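Long-range contacts in vascular endothelial growth factor homolog (Orf virus, PDB 2GNN), which acts as a secreted, disulfide-linked homodimeric growth factor that binds vascular endothelial growth factor receptor and induces endothelial proliferation: residues T34-L38 against Q88-F92; Q41-P45 against L76-S80; V48-C53 against F92-C98; S61-T67 against C98-R103. All blocks are in the same frame, centred on the assembly; numbering follows the deposited sequence.

Contact 1. Residues T34-L38 against Q88-F92; sequences THPEL and QRLSF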
loop_
_atom_site.group_PDB
_atom_site.type_symbol
_atom_site.label_atom_id
_atom_site.label_comp_id
_atom_site.label_asym_id
_atom_site.label_seq_id
_atom_site.Cartn_x
_atom_site.Cartn_y
_atom_site.Cartn_z
ATOM N N THR B 34 9.576 5.272 -9.830
ATOM C CA THR B 34 9.803 6.503 -9.123
ATOM C C THR B 34 10.986 7.232 -9.758
ATOM O O THR B 34 11.129 8.443 -9.616
ATOM C CB THR B 34 10.157 6.255 -7.656
ATOM O OG1 THR B 34 11.429 5.610 -7.597
ATOM C CG2 THR B 34 9.096 5.383 -6.948
ATOM N N HIS B 35 11.832 6.483 -10.461
ATOM C CA HIS B 35 13.017 7.051 -11.097
ATOM C C HIS B 35 13.199 6.593 -12.536
ATOM O O HIS B 35 14.177 5.924 -12.836
ATOM C CB HIS B 35 14.250 6.693 -10.276
ATOM C CG HIS B 35 14.410 7.515 -9.038
ATOM N ND1 HIS B 35 13.699 7.267 -7.887
ATOM C CD2 HIS B 35 15.211 8.575 -8.766
ATOM C CE1 HIS B 35 14.053 8.136 -6.956
ATOM N NE2 HIS B 35 14.976 8.936 -7.462
ATOM N N PRO B 36 12.260 6.944 -13.436
ATOM C CA PRO B 36 12.287 6.460 -14.820
ATOM C C PRO B 36 13.538 6.809 -15.609
ATOM O O PRO B 36 13.808 6.210 -16.655
ATOM C CB PRO B 36 11.082 7.153 -15.462
ATOM C CG PRO B 36 10.616 8.171 -14.492
ATOM C CD PRO B 36 11.072 7.769 -13.162
ATOM N N GLU B 37 14.284 7.791 -15.125
ATOM C CA GLU B 37 15.441 8.311 -15.847
ATOM C C GLU B 37 16.668 7.433 -15.568
ATOM O O GLU B 37 17.672 7.490 -16.280
ATOM C CB GLU B 37 15.676 9.790 -15.479
ATOM C CG GLU B 37 16.275 10.033 -14.064
ATOM C CD GLU B 37 15.267 9.947 -12.890
ATOM O OE1 GLU B 37 14.041 9.747 -13.095
ATOM O OE2 GLU B 37 15.723 10.097 -11.737
ATOM N N LEU B 38 16.572 6.606 -14.529
ATOM C CA LEU B 38 17.617 5.630 -14.232
ATOM C C LEU B 38 17.320 4.320 -14.969
ATOM O O LEU B 38 16.798 3.353 -14.390
ATOM C CB LEU B 38 17.727 5.426 -12.723
ATOM C CG LEU B 38 18.292 6.614 -11.924
ATOM C CD1 LEU B 38 18.213 6.300 -10.443
ATOM C CD2 LEU B 38 19.714 6.902 -12.313
ATOM N N GLN B 88 23.176 3.380 -3.786
ATOM C CA GLN B 88 22.716 4.680 -4.264
ATOM C C GLN B 88 21.780 5.303 -3.253
ATOM O O GLN B 88 20.807 4.666 -2.868
ATOM C CB GLN B 88 21.921 4.502 -5.546
ATOM C CG GLN B 88 22.731 4.185 -6.751
ATOM C CD GLN B 88 21.867 4.095 -7.965
ATOM O OE1 GLN B 88 21.578 3.006 -8.460
ATOM N NE2 GLN B 88 21.433 5.246 -8.463
ATOM N N ARG B 89 22.064 6.528 -2.807
ATOM C CA ARG B 89 21.058 7.305 -2.076
ATOM C C ARG B 89 20.157 8.002 -3.091
ATOM O O ARG B 89 20.639 8.781 -3.913
ATOM C CB ARG B 89 21.676 8.344 -1.140
ATOM C CG ARG B 89 22.791 7.848 -0.244
ATOM C CD ARG B 89 24.144 8.373 -0.723
ATOM N NE ARG B 89 24.634 9.496 0.082
ATOM C CZ ARG B 89 25.534 10.396 -0.324
ATOM N NH1 ARG B 89 26.054 10.340 -1.547
ATOM N NH2 ARG B 89 25.909 11.369 0.501
ATOM N N LEU B 90 18.861 7.714 -3.041
ATOM C CA LEU B 90 17.897 8.324 -3.951
ATOM C C LEU B 90 16.786 9.028 -3.180
ATOM O O LEU B 90 16.550 8.728 -2.020
ATOM C CB LEU B 90 17.329 7.278 -4.898
ATOM C CG LEU B 90 18.325 6.610 -5.851
ATOM C CD1 LEU B 90 17.668 5.463 -6.604
ATOM C CD2 LEU B 90 18.960 7.622 -6.825
ATOM N N SER B 91 16.118 9.982 -3.825
ATOM C CA SER B 91 15.114 10.823 -3.177
ATOM C C SER B 91 13.735 10.387 -3.625
ATOM O O SER B 91 13.541 10.040 -4.793
ATOM C CB SER B 91 15.350 12.288 -3.550
ATOM O OG SER B 91 14.454 13.171 -2.886
ATOM N N PHE B 92 12.786 10.384 -2.690
ATOM C CA PHE B 92 11.413 9.950 -2.967
ATOM C C PHE B 92 10.428 10.947 -2.382
ATOM O O PHE B 92 10.680 11.558 -1.346
ATOM C CB PHE B 92 11.141 8.556 -2.369
ATOM C CG PHE B 92 12.071 7.489 -2.875
ATOM C CD1 PHE B 92 13.337 7.325 -2.313
ATOM C CD2 PHE B 92 11.696 6.673 -3.922
ATOM C CE1 PHE B 92 14.211 6.363 -2.802
ATOM C CE2 PHE B 92 12.567 5.706 -4.415
ATOM C CZ PHE B 92 13.824 5.550 -3.838
#
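H35 gives up the most surface here, wedging its imidazole between the side chains of L90 and F92 on the strand. Its edge points at the face of the F92 ring in a T-shaped (edge-to-face) stack, with centroids 5.2 Å apart and planes at 70°, while CD1 of L90 covers one face of the imidazole. The backbone of S91 closes in on the ring edge, with H35 CE1 only 2.9 Å from S91 O, a close contact rather than a hydrogen bond. The ring is oriented from its own side of the interface, where H35 ND1 donates to T34 OG1 at 2.8 Å; that hydroxyl also bonds to V31 O and lies 3.4 Å from F92 CE2. A type I turn, closed by L38 N to H35 O at 3.0 Å, brings the leucine back toward the strand, where L38 CD1 meets L90 CD2 and Q88 NE2, both at 3.9 Å; Q88 OE1 is held by Q41 NE2 and A79 N. L90 therefore serves both H35 and L38, and F43 packs against it too. The alternation of an extended strand brings Q88, L90 and F92 to the loop. No hydrogen bond crosses the interface; van der Waals packing, including the imidazole edge against S91 O, joins a loop following helix 31-34 to one strand of the long β-hairpin of the PDGF/VEGF cystine-knot fold.

Contact 2. Residues Q41-P45 against L76-S80; sequences QRFNP and LLGAS
Both segments are extended except at G78 (phi/psi -142/-137) and run roughly antiparallel, their end-to-end directions 158° apart. Q41 (chi1 93°, chi2 t) sends NE2 to 3.7 Å from G78 CA, where a β-carbon would clash with it; NE2 also bonds to Q88 OE1. F43 (m) turns its ring to L76, with F43 CD2 3.9 Å from L76 CD1. N44 and L77 form an antiparallel hydrogen-bonded pair, CA atoms 4.9 Å apart: N44 N donates to L77 O at 2.8 Å, and L77 N to N44 O at 2.9 Å. A water accepts from N44 ND2 (2.6 Å) and donates weakly to L77 O (3.4 Å). P45, after a cis peptide bond, places CD 4.0 Å from L76 CD2; S20 and V16 of the second subunit pack on P45 and L76. The loop thus docks on strand 62-79 through a single β-bridge: two reciprocal backbone bonds fix the register at N44-L77, while L76 supplies the apolar contact to F43 and P45.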
loop_
_atom_site.group_PDB
_atom_site.type_symbol
_atom_site.label_atom_id
_atom_site.label_comp_id
_atom_site.label_asym_id
_atom_site.label_seq_id
_atom_site.Cartn_x
_atom_site.Cartn_y
_atom_site.Cartn_z
ATOM N N GLN B 41 19.060 -0.366 -15.541
ATOM C CA GLN B 41 19.583 -0.765 -14.229
ATOM C C GLN B 41 18.503 -1.458 -13.406
ATOM O O GLN B 41 17.316 -1.380 -13.735
ATOM C CB GLN B 41 20.198 0.407 -13.472
ATOM C CG GLN B 41 19.251 1.138 -12.522
ATOM C CD GLN B 41 19.990 2.037 -11.586
ATOM O OE1 GLN B 41 20.427 3.119 -11.974
ATOM N NE2 GLN B 41 20.173 1.591 -10.341
ATOM N N ARG B 42 18.925 -2.164 -12.358
ATOM C CA ARG B 42 17.989 -2.832 -11.454
ATOM C C ARG B 42 18.146 -2.233 -10.094
ATOM O O ARG B 42 19.201 -1.680 -9.789
ATOM C CB ARG B 42 18.275 -4.331 -11.398
ATOM C CG ARG B 42 17.980 -5.043 -12.699
ATOM C CD ARG B 42 17.315 -6.330 -12.442
ATOM N NE ARG B 42 16.848 -6.941 -13.672
ATOM C CZ ARG B 42 15.572 -7.006 -14.030
ATOM N NH1 ARG B 42 14.639 -6.488 -13.245
ATOM N NH2 ARG B 42 15.231 -7.593 -15.171
ATOM N N PHE B 43 17.102 -2.342 -9.278
ATOM C CA PHE B 43 17.185 -1.879 -7.888
ATOM C C PHE B 43 16.929 -3.018 -6.923
ATOM O O PHE B 43 16.091 -3.881 -7.162
ATOM C CB PHE B 43 16.195 -0.743 -7.610
ATOM C CG PHE B 43 16.324 0.421 -8.578
ATOM C CD1 PHE B 43 15.621 0.427 -9.771
ATOM C CD2 PHE B 43 17.149 1.510 -8.285
ATOM C CE1 PHE B 43 15.744 1.499 -10.683
ATOM C CE2 PHE B 43 17.272 2.576 -9.177
ATOM C CZ PHE B 43 16.565 2.565 -10.372
ATOM N N ASN B 44 17.669 -3.005 -5.825
ATOM C CA ASN B 44 17.495 -3.990 -4.797
ATOM C C ASN B 44 17.387 -3.302 -3.447
ATOM O O ASN B 44 18.309 -2.602 -3.040
ATOM C CB ASN B 44 18.622 -5.028 -4.876
ATOM C CG ASN B 44 18.283 -6.166 -5.831
ATOM O OD1 ASN B 44 17.403 -6.977 -5.542
ATOM N ND2 ASN B 44 18.960 -6.223 -6.972
ATOM N N PRO B 45 16.233 -3.450 -2.774
ATOM C CA PRO B 45 15.058 -4.192 -3.248
ATOM C C PRO B 45 14.432 -3.479 -4.443
ATOM O O PRO B 45 14.633 -2.272 -4.597
ATOM C CB PRO B 45 14.110 -4.150 -2.053
ATOM C CG PRO B 45 14.564 -2.997 -1.226
ATOM C CD PRO B 45 16.022 -2.857 -1.442
ATOM N N LEU B 76 19.550 2.403 -1.315
ATOM C CA LEU B 76 19.175 1.196 -2.050
ATOM C C LEU B 76 20.444 0.611 -2.622
ATOM O O LEU B 76 21.446 1.296 -2.709
ATOM C CB LEU B 76 18.327 1.554 -3.266
ATOM C CG LEU B 76 16.888 2.012 -3.172
ATOM C CD1 LEU B 76 16.554 2.492 -4.523
ATOM C CD2 LEU B 76 15.990 0.862 -2.834
ATOM N N LEU B 77 20.387 -0.642 -3.062
ATOM C CA LEU B 77 21.471 -1.208 -3.847
ATOM C C LEU B 77 21.102 -1.049 -5.297
ATOM O O LEU B 77 20.054 -1.534 -5.731
ATOM C CB LEU B 77 21.721 -2.690 -3.501
ATOM C CG LEU B 77 22.763 -3.408 -4.373
ATOM C CD1 LEU B 77 24.187 -2.977 -4.012
ATOM C CD2 LEU B 77 22.604 -4.902 -4.225
ATOM N N GLY B 78 21.952 -0.347 -6.042
ATOM C CA GLY B 78 21.706 -0.107 -7.452
ATOM C C GLY B 78 23.006 -0.188 -8.209
ATOM O O GLY B 78 23.819 -1.070 -7.951
ATOM N N ALA B 79 23.204 0.742 -9.143
ATOM C CA ALA B 79 24.368 0.736 -10.005
ATOM C C ALA B 79 25.330 1.843 -9.622
ATOM O O ALA B 79 24.925 2.926 -9.200
ATOM C CB ALA B 79 23.946 0.871 -11.441
ATOM N N SER B 80 26.614 1.545 -9.744
ATOM C CA SER B 80 27.660 2.531 -9.633
ATOM C C SER B 80 27.989 3.123 -11.018
ATOM O O SER B 80 27.391 2.754 -12.059
ATOM C CB SER B 80 28.895 1.853 -9.091
ATOM O OG SER B 80 29.358 0.947 -10.074
HETATM O O HOH W 1 20.633 -4.329 -7.576
#

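Contact 3. Residues V48-C53 against F92-C98; sequences VTLMRC and FVEHKKC
Two strands, 48-53 and 92-98, extended apart from K96 (psi -21°), cross at 44° with their axes approaching to 4.6 Å; they share no β-bridge, and side chains from both fill the wedge where they diverge. CA atoms pair M51 with E94 (5.0 Å), R52 with H95 (4.9 Å) and C53 with C98 (5.9 Å). At the F92 end, L50 (m, t) fills the hollow between F92 and the E94 carboxylate, its CD2 3.7 Å from F92 CB and 3.1 Å from E94 OE2; V48 CG2 packs 4.2 Å from F92 CE2. E94 (m, chi2 -98°) bends so that OE1 accepts from M51 N at 2.6 Å, and H95 N donates to M51 O at 2.8 Å. R52 (m, chi2 -100°) folds over the H95 ring: NH1 lies above one face and reaches V93 O at a very short 2.3 Å. H95 (m, chi2 159°) fits between R52 and C53, ND1 accepting from C53 N at 2.8 Å. Beyond it the crossing is locked by the left-handed C53-C98 disulfide (SG-SG 2.0 Å, chi3 -88°), part of the family's cystine knot. Strand 47-54 also pairs with strand 23-30, and strand 92-98 with strand 62-79, so this crossing joins two β-sheets, with V31 and T34 of helix 31-34 packed against V48 and F92.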
loop_
_atom_site.group_PDB
_atom_site.type_symbol
_atom_site.label_atom_id
_atom_site.label_comp_id
_atom_site.label_asym_id
_atom_site.label_seq_id
_atom_site.Cartn_x
_atom_site.Cartn_y
_atom_site.Cartn_z
ATOM N N VAL B 48 9.794 -0.264 -2.911
ATOM C CA VAL B 48 9.840 0.449 -1.630
ATOM C C VAL B 48 8.445 0.786 -1.141
ATOM O O VAL B 48 7.499 0.891 -1.932
ATOM C CB VAL B 48 10.649 1.763 -1.705
ATOM C CG1 VAL B 48 12.151 1.472 -1.761
ATOM C CG2 VAL B 48 10.166 2.660 -2.894
ATOM N N THR B 49 8.324 0.946 0.170
ATOM C CA THR B 49 7.103 1.449 0.775
ATOM C C THR B 49 7.179 2.981 0.943
ATOM O O THR B 49 8.075 3.506 1.628
ATOM C CB THR B 49 6.850 0.775 2.132
ATOM O OG1 THR B 49 6.909 -0.634 1.963
ATOM C CG2 THR B 49 5.488 1.125 2.671
ATOM N N LEU B 50 6.227 3.676 0.321
ATOM C CA LEU B 50 6.136 5.131 0.406
ATOM C C LEU B 50 4.805 5.551 0.996
ATOM O O LEU B 50 3.775 4.911 0.740
ATOM C CB LEU B 50 6.279 5.745 -0.987
ATOM C CG LEU B 50 7.591 5.518 -1.731
ATOM C CD1 LEU B 50 7.522 6.142 -3.101
ATOM C CD2 LEU B 50 8.720 6.122 -0.932
ATOM N N MET B 51 4.823 6.616 1.797
ATOM C CA MET B 51 3.588 7.204 2.297
ATOM C C MET B 51 2.944 8.003 1.173
ATOM O O MET B 51 3.547 8.919 0.622
ATOM C CB MET B 51 3.852 8.082 3.510
ATOM C CG MET B 51 4.383 7.328 4.711
ATOM S SD MET B 51 3.319 5.954 5.197
ATOM C CE MET B 51 1.970 6.794 6.029
ATOM N N ARG B 52 1.733 7.621 0.800
ATOM C CA ARG B 52 1.026 8.277 -0.290
ATOM C C ARG B 52 -0.422 8.430 0.084
ATOM O O ARG B 52 -0.968 7.602 0.815
ATOM C CB ARG B 52 1.100 7.428 -1.544
ATOM C CG ARG B 52 2.385 7.555 -2.283
ATOM C CD ARG B 52 2.240 8.490 -3.463
ATOM N NE ARG B 52 3.480 8.589 -4.217
ATOM C CZ ARG B 52 4.643 8.922 -3.671
ATOM N NH1 ARG B 52 4.703 9.156 -2.364
ATOM N NH2 ARG B 52 5.746 8.995 -4.416
ATOM N N CYS B 53 -1.052 9.476 -0.428
ATOM C CA CYS B 53 -2.446 9.749 -0.112
ATOM C C CYS B 53 -3.340 8.641 -0.636
ATOM O O CYS B 53 -3.234 8.234 -1.803
ATOM C CB CYS B 53 -2.867 11.111 -0.655
ATOM S SG CYS B 53 -2.069 12.474 0.227
ATOM N N PHE B 92 12.786 10.384 -2.690
ATOM C CA PHE B 92 11.413 9.950 -2.967
ATOM C C PHE B 92 10.428 10.947 -2.382
ATOM O O PHE B 92 10.680 11.558 -1.346
ATOM C CB PHE B 92 11.141 8.556 -2.369
ATOM C CG PHE B 92 12.071 7.489 -2.875
ATOM C CD1 PHE B 92 13.337 7.325 -2.313
ATOM C CD2 PHE B 92 11.696 6.673 -3.922
ATOM C CE1 PHE B 92 14.211 6.363 -2.802
ATOM C CE2 PHE B 92 12.567 5.706 -4.415
ATOM C CZ PHE B 92 13.824 5.550 -3.838
ATOM N N VAL B 93 9.300 11.110 -3.055
ATOM C CA VAL B 93 8.260 11.996 -2.569
ATOM C C VAL B 93 7.310 11.204 -1.662
ATOM O O VAL B 93 6.783 10.178 -2.081
ATOM C CB VAL B 93 7.497 12.649 -3.751
ATOM C CG1 VAL B 93 6.402 13.572 -3.247
ATOM C CG2 VAL B 93 8.472 13.428 -4.646
ATOM N N GLU B 94 7.122 11.671 -0.427
ATOM C CA GLU B 94 6.115 11.113 0.492
ATOM C C GLU B 94 5.035 12.158 0.721
ATOM O O GLU B 94 5.330 13.347 0.750
ATOM C CB GLU B 94 6.718 10.796 1.862
ATOM C CG GLU B 94 8.021 10.040 1.852
ATOM C CD GLU B 94 7.857 8.551 2.062
ATOM O OE1 GLU B 94 6.824 8.105 2.596
ATOM O OE2 GLU B 94 8.786 7.817 1.705
ATOM N N HIS B 95 3.800 11.724 0.924
ATOM C CA HIS B 95 2.733 12.642 1.259
ATOM C C HIS B 95 2.568 12.734 2.772
ATOM O O HIS B 95 2.508 11.709 3.461
ATOM C CB HIS B 95 1.428 12.213 0.595
ATOM C CG HIS B 95 1.507 12.151 -0.897
ATOM N ND1 HIS B 95 0.633 11.406 -1.660
ATOM C CD2 HIS B 95 2.369 12.727 -1.767
ATOM C CE1 HIS B 95 0.949 11.531 -2.936
ATOM N NE2 HIS B 95 1.993 12.336 -3.028
ATOM N N LYS B 96 2.504 13.965 3.281
ATOM C CA LYS B 96 2.346 14.223 4.717
ATOM C C LYS B 96 0.949 14.696 5.114
ATOM O O LYS B 96 0.570 14.607 6.283
ATOM C CB LYS B 96 3.383 15.236 5.206
ATOM C CG LYS B 96 4.659 14.612 5.748
ATOM C CD LYS B 96 5.371 15.595 6.673
ATOM C CE LYS B 96 6.652 15.001 7.250
ATOM N NZ LYS B 96 7.403 16.012 8.052
ATOM N N LYS B 97 0.200 15.219 4.152
ATOM C CA LYS B 97 -1.183 15.637 4.386
ATOM C C LYS B 97 -1.980 15.476 3.110
ATOM O O LYS B 97 -1.426 15.568 2.011
ATOM C CB LYS B 97 -1.257 17.083 4.869
ATOM C CG LYS B 97 -1.642 17.229 6.328
ATOM C CD LYS B 97 -2.277 18.586 6.590
ATOM C CE LYS B 97 -3.298 18.494 7.720
ATOM N NZ LYS B 97 -3.716 19.838 8.215
ATOM N N CYS B 98 -3.279 15.236 3.260
ATOM C CA CYS B 98 -4.134 14.898 2.123
ATOM C C CYS B 98 -5.491 15.511 2.316
ATOM O O CYS B 98 -5.870 15.819 3.439
ATOM C CB CYS B 98 -4.322 13.385 2.010
ATOM S SG CYS B 98 -2.841 12.400 2.092
HETATM O O HOH W 2 8.838 9.405 -5.460
#

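Contact 4. Residues S61-T67 against C98-R103; sequences SLECVPT and CDCRPR
Four backbone hydrogen bonds pair strand 62-66 with strand 98-102: E63 N to R101 O (2.9 Å), R101 N to E63 O (3.0 Å), V65 N to D99 O (3.0 Å) and D99 N to V65 O (2.9 Å). They make E63-R101 and V65-D99 antiparallel hydrogen-bonded pairs; L62-P102, C64-C100 and P66-C98 are the non-hydrogen-bonded pairs, with CA atoms 4.3 to 4.7 Å apart. The strands twist strongly, their directions 142° apart. A weak bond, R103 N to S61 O at 3.3 Å, extends the pairing past P102. E63, V65, D99 and R101 share one face, where R101 (m, m) holds D99 through NE to OD2 at 2.8 Å, a salt bridge. Beyond the paired strand, R103 NE lies 3.9 Å from E63 OE1, a long salt bridge with no N-H pointing at the oxygen; R103 NH1 bonds to E60 O. Packing follows, with V65 CG2 on R101 CG (3.7 Å), T67 CG2 over the R101 guanidinium (3.4 Å to NH2), and L62 (m, t) placing CD2 4.0 Å from P102 CD. C64, P66, C98 and C100 share the other face. From it C64 (t), C98 (m) and C100 (m) leave in disulfides to C22, C53 and C57, the three bonds of the cystine knot. This end of the 62-79/85-102 hairpin is thereby tied to strand 47-54, the loop after it, and C22, just before strand 23-30.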
loop_
_atom_site.group_PDB
_atom_site.type_symbol
_atom_site.label_atom_id
_atom_site.label_comp_id
_atom_site.label_asym_id
_atom_site.label_seq_id
_atom_site.Cartn_x
_atom_site.Cartn_y
_atom_site.Cartn_z
ATOM N N SER B 61 -17.443 12.807 -6.810
ATOM C CA SER B 61 -16.845 13.982 -7.456
ATOM C C SER B 61 -15.579 14.479 -6.749
ATOM O O SER B 61 -15.005 15.502 -7.140
ATOM C CB SER B 61 -17.870 15.115 -7.546
ATOM O OG SER B 61 -19.159 14.614 -7.848
ATOM N N LEU B 62 -15.147 13.753 -5.718
ATOM C CA LEU B 62 -13.973 14.131 -4.932
ATOM C C LEU B 62 -12.838 13.105 -5.059
ATOM O O LEU B 62 -13.076 11.912 -5.220
ATOM C CB LEU B 62 -14.349 14.361 -3.457
ATOM C CG LEU B 62 -15.299 15.521 -3.120
ATOM C CD1 LEU B 62 -15.792 15.478 -1.682
ATOM C CD2 LEU B 62 -14.619 16.837 -3.372
ATOM N N GLU B 63 -11.605 13.589 -5.006
ATOM C CA GLU B 63 -10.447 12.726 -5.017
ATOM C C GLU B 63 -9.515 13.061 -3.869
ATOM O O GLU B 63 -9.432 14.207 -3.427
ATOM C CB GLU B 63 -9.710 12.790 -6.359
ATOM C CG GLU B 63 -9.446 14.203 -6.890
ATOM C CD GLU B 63 -8.673 14.209 -8.203
ATOM O OE1 GLU B 63 -8.237 13.125 -8.646
ATOM O OE2 GLU B 63 -8.503 15.302 -8.794
ATOM N N CYS B 64 -8.827 12.034 -3.390
ATOM C CA CYS B 64 -7.948 12.150 -2.249
ATOM C C CYS B 64 -6.573 12.495 -2.777
ATOM O O CYS B 64 -5.945 11.683 -3.447
ATOM C CB CYS B 64 -7.940 10.830 -1.466
ATOM S SG CYS B 64 -6.853 10.823 -0.036
ATOM N N VAL B 65 -6.120 13.710 -2.492
ATOM C CA VAL B 65 -4.892 14.230 -3.097
ATOM C C VAL B 65 -4.006 14.886 -2.041
ATOM O O VAL B 65 -4.508 15.318 -1.001
ATOM C CB VAL B 65 -5.202 15.259 -4.223
ATOM C CG1 VAL B 65 -5.918 14.598 -5.387
ATOM C CG2 VAL B 65 -6.026 16.410 -3.692
ATOM N N PRO B 66 -2.684 14.932 -2.293
ATOM C CA PRO B 66 -1.751 15.552 -1.358
ATOM C C PRO B 66 -1.888 17.060 -1.262
ATOM O O PRO B 66 -2.036 17.737 -2.281
ATOM C CB PRO B 66 -0.390 15.204 -1.946
ATOM C CG PRO B 66 -0.650 14.965 -3.391
ATOM C CD PRO B 66 -1.986 14.340 -3.450
ATOM N N THR B 67 -1.838 17.572 -0.036
ATOM C CA THR B 67 -1.766 18.998 0.214
ATOM C C THR B 67 -0.439 19.358 0.887
ATOM O O THR B 67 -0.161 20.528 1.140
ATOM C CB THR B 67 -2.935 19.476 1.081
ATOM O OG1 THR B 67 -2.842 18.881 2.378
ATOM C CG2 THR B 67 -4.260 19.099 0.441
ATOM N N CYS B 98 -3.279 15.236 3.260
ATOM C CA CYS B 98 -4.134 14.898 2.123
ATOM C C CYS B 98 -5.491 15.511 2.316
ATOM O O CYS B 98 -5.870 15.819 3.439
ATOM C CB CYS B 98 -4.322 13.385 2.010
ATOM S SG CYS B 98 -2.841 12.400 2.092
ATOM N N ASP B 99 -6.252 15.640 1.237
ATOM C CA ASP B 99 -7.580 16.238 1.349
ATOM C C ASP B 99 -8.497 15.732 0.242
ATOM O O ASP B 99 -8.039 15.331 -0.830
ATOM C CB ASP B 99 -7.458 17.772 1.318
ATOM C CG ASP B 99 -8.597 18.482 2.037
ATOM O OD1 ASP B 99 -9.363 17.839 2.789
ATOM O OD2 ASP B 99 -8.717 19.714 1.849
ATOM N N CYS B 100 -9.793 15.728 0.522
ATOM C CA CYS B 100 -10.795 15.410 -0.489
ATOM C C CYS B 100 -11.207 16.686 -1.242
ATOM O O CYS B 100 -11.950 17.534 -0.724
ATOM C CB CYS B 100 -11.994 14.670 0.130
ATOM S SG CYS B 100 -11.649 12.911 0.501
ATOM N N ARG B 101 -10.694 16.792 -2.466
ATOM C CA ARG B 101 -10.794 17.977 -3.311
ATOM C C ARG B 101 -11.528 17.621 -4.610
ATOM O O ARG B 101 -11.405 16.492 -5.091
ATOM C CB ARG B 101 -9.385 18.494 -3.640
ATOM C CG ARG B 101 -8.529 18.887 -2.431
ATOM C CD ARG B 101 -9.005 20.190 -1.794
ATOM N NE ARG B 101 -8.143 20.651 -0.702
ATOM C CZ ARG B 101 -7.050 21.404 -0.854
ATOM N NH1 ARG B 101 -6.649 21.787 -2.063
ATOM N NH2 ARG B 101 -6.349 21.772 0.214
ATOM N N PRO B 102 -12.289 18.575 -5.184
ATOM C CA PRO B 102 -13.034 18.311 -6.421
ATOM C C PRO B 102 -12.108 18.007 -7.599
ATOM O O PRO B 102 -10.943 18.401 -7.574
ATOM C CB PRO B 102 -13.779 19.630 -6.669
ATOM C CG PRO B 102 -13.760 20.342 -5.364
ATOM C CD PRO B 102 -12.488 19.958 -4.716
ATOM N N ARG B 103 -12.621 17.317 -8.616
ATOM C CA ARG B 103 -11.826 16.992 -9.811
ATOM C C ARG B 103 -11.778 18.126 -10.839
ATOM O O ARG B 103 -10.954 18.105 -11.763
ATOM C CB ARG B 103 -12.341 15.720 -10.482
ATOM C CG ARG B 103 -11.974 14.461 -9.750
ATOM C CD ARG B 103 -12.047 13.246 -10.663
ATOM N NE ARG B 103 -11.775 12.020 -9.914
ATOM C CZ ARG B 103 -12.662 11.401 -9.136
ATOM N NH1 ARG B 103 -13.895 11.886 -9.000
ATOM N NH2 ARG B 103 -12.316 10.294 -8.491
#

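In the fold
The four contacts follow the long hairpin from end to end. Contacts 2 and 4 are farthest apart, their centres about 34 Å and nearest atoms about 21 Å from each other. Contacts 1 and 2, with centres about 10 Å apart, meet at Q88, whose OE1 lies 2.7 Å from Q41 NE2 and 2.9 Å from A79 N. Contact 3 shares F92 with contact 1 and C98 with contact 4; V48 CG1 also reaches L76 CD2 of contact 2 at 4.0 Å. K97 O and T67 N, 2.9 Å apart, link contacts 3 and 4. At the other end, S80 of segment 76-80 lines, with S40 and S82, the site of a bound benzamidine, probably from the crystallisation liquor.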